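Amino acid ABC transporter, binding protein (Thermus thermophilus, PDB 3VV5) binds the lysine analogue S-(2-aminoethyl)-L-cysteine and, as an ABC-transporter solute-binding protein, probably delivers it for uptake into the cell. Local coordinates at residues Glu71-Lys76 against Leu229-Arg234. Sequence-based numbering, arbitrary orientation.
Sequences ERLGLK and LDALNR
Leu73, whose side chain packs against Ala231, Leu232 and Arg234, shares a donor with Gly74: Lys33 NZ hydrogen-bonds to the carbonyl oxygens of both, holding the turn. This turn illustrates how a helix end can serve as a packing surface. Gly74, with phi 76°, closes helix 61-72 in a Schellman motif, its N bonding to Glu71 O at 3.1 Å, while Leu73 projects across to helix 226-242. Chi1 of -64° sets Leu73 CG beside the backbone N; both methyls border Ala231 O and part only toward Leu232 and Arg234. CD1 meets CD2 of Leu232 at 4.2 Å, a methyl-to-methyl contact, whereas CD2 lies 4.2 Å from Ala231 CB and 3.7 Å from Ala231 O. A bend at chi3 (67°) brings the end of Arg234 nearer, its NH1 3.5 Å from Leu73 CD2. No hydrogen bond joins the two segments, but Arg72 adds a salt bridge to Asp242, farther along the second helix, and Phe29 of helix 29-35 touches both Leu73 and Ala231. Helix 61-72 is the helical part of the crossover joining parallel strands 37-42 and 76-81, against which helix 226-242 packs within one lobe of the two-lobed periplasmic binding protein fold.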
# COMPACT_ATOMS: atom_id res chain seq x y z
N GLU A 71 -10.35 -14.95 8.59
CA GLU A 71 -10.41 -16.27 9.21
C GLU A 71 -10.64 -16.21 10.72
O GLU A 71 -11.48 -16.94 11.26
CB GLU A 71 -9.15 -17.06 8.89
CG GLU A 71 -9.16 -17.65 7.48
CD GLU A 71 -7.77 -17.99 6.96
OE1 GLU A 71 -6.84 -18.19 7.78
OE2 GLU A 71 -7.62 -18.08 5.72
N ARG A 72 -9.91 -15.32 11.38
CA ARG A 72 -10.10 -15.11 12.82
C ARG A 72 -11.51 -14.61 13.16
O ARG A 72 -12.05 -14.95 14.21
CB ARG A 72 -9.04 -14.15 13.38
CG ARG A 72 -9.10 -13.94 14.93
CD ARG A 72 -9.13 -15.26 15.73
NE ARG A 72 -9.01 -15.02 17.17
CZ ARG A 72 -7.85 -14.92 17.79
NH1 ARG A 72 -7.81 -14.70 19.09
NH2 ARG A 72 -6.73 -15.04 17.12
N LEU A 73 -12.11 -13.82 12.26
CA LEU A 73 -13.47 -13.30 12.46
C LEU A 73 -14.57 -14.26 12.00
O LEU A 73 -15.76 -13.96 12.17
CB LEU A 73 -13.65 -11.96 11.76
CG LEU A 73 -12.79 -10.82 12.28
CD1 LEU A 73 -12.82 -9.64 11.28
CD2 LEU A 73 -13.24 -10.39 13.70
N GLY A 74 -14.18 -15.40 11.43
CA GLY A 74 -15.10 -16.43 10.94
C GLY A 74 -15.78 -16.12 9.61
O GLY A 74 -16.95 -16.48 9.39
N LEU A 75 -15.06 -15.45 8.72
CA LEU A 75 -15.63 -14.94 7.47
C LEU A 75 -14.90 -15.46 6.26
O LEU A 75 -13.69 -15.63 6.28
CB LEU A 75 -15.54 -13.41 7.44
CG LEU A 75 -16.29 -12.66 8.54
CD1 LEU A 75 -15.82 -11.19 8.63
CD2 LEU A 75 -17.79 -12.78 8.28
N LYS A 76 -15.64 -15.69 5.18
CA LYS A 76 -15.02 -16.08 3.91
C LYS A 76 -14.60 -14.77 3.22
O LYS A 76 -15.42 -13.91 3.03
CB LYS A 76 -16.01 -16.84 3.05
CG LYS A 76 -16.53 -18.14 3.69
CD LYS A 76 -15.45 -19.22 3.74
CE LYS A 76 -15.89 -20.44 4.53
NZ LYS A 76 -16.02 -20.13 6.00
N LEU A 229 -15.02 -1.36 11.96
CA LEU A 229 -13.76 -0.82 12.49
C LEU A 229 -13.29 -1.54 13.78
O LEU A 229 -12.11 -1.98 13.87
CB LEU A 229 -13.87 0.71 12.73
CG LEU A 229 -12.57 1.46 13.08
CD1 LEU A 229 -11.56 1.43 11.91
CD2 LEU A 229 -12.86 2.88 13.47
N ASP A 230 -14.19 -1.66 14.75
CA ASP A 230 -13.86 -2.38 15.99
C ASP A 230 -13.44 -3.82 15.70
O ASP A 230 -12.41 -4.28 16.20
CB ASP A 230 -15.02 -2.34 17.01
CG ASP A 230 -14.65 -2.99 18.36
OD1 ASP A 230 -13.48 -2.89 18.81
OD2 ASP A 230 -15.55 -3.62 18.98
N ALA A 231 -14.21 -4.53 14.87
CA ALA A 231 -13.88 -5.94 14.55
C ALA A 231 -12.53 -6.09 13.86
O ALA A 231 -11.77 -7.00 14.19
CB ALA A 231 -14.98 -6.59 13.71
N LEU A 232 -12.22 -5.19 12.92
CA LEU A 232 -10.93 -5.29 12.24
C LEU A 232 -9.79 -4.96 13.19
O LEU A 232 -8.75 -5.65 13.18
CB LEU A 232 -10.88 -4.41 10.97
CG LEU A 232 -11.88 -4.80 9.87
CD1 LEU A 232 -11.87 -3.72 8.75
CD2 LEU A 232 -11.55 -6.15 9.26
N ASN A 233 -9.96 -3.95 14.02
CA ASN A 233 -8.95 -3.62 15.03
C ASN A 233 -8.70 -4.77 15.99
O ASN A 233 -7.55 -5.06 16.36
CB ASN A 233 -9.37 -2.35 15.81
CG ASN A 233 -8.96 -1.08 15.10
OD1 ASN A 233 -7.92 -1.02 14.44
ND2 ASN A 233 -9.77 -0.05 15.24
N ARG A 234 -9.79 -5.42 16.41
CA ARG A 234 -9.69 -6.53 17.34
C ARG A 234 -8.88 -7.69 16.73
O ARG A 234 -7.92 -8.18 17.33
CB ARG A 234 -11.07 -7.01 17.80
CG ARG A 234 -10.98 -8.31 18.65
CD ARG A 234 -12.32 -8.84 19.15
NE ARG A 234 -13.18 -9.34 18.05
CZ ARG A 234 -14.22 -8.67 17.54
NH1 ARG A 234 -14.96 -9.21 16.57
NH2 ARG A 234 -14.53 -7.46 18.00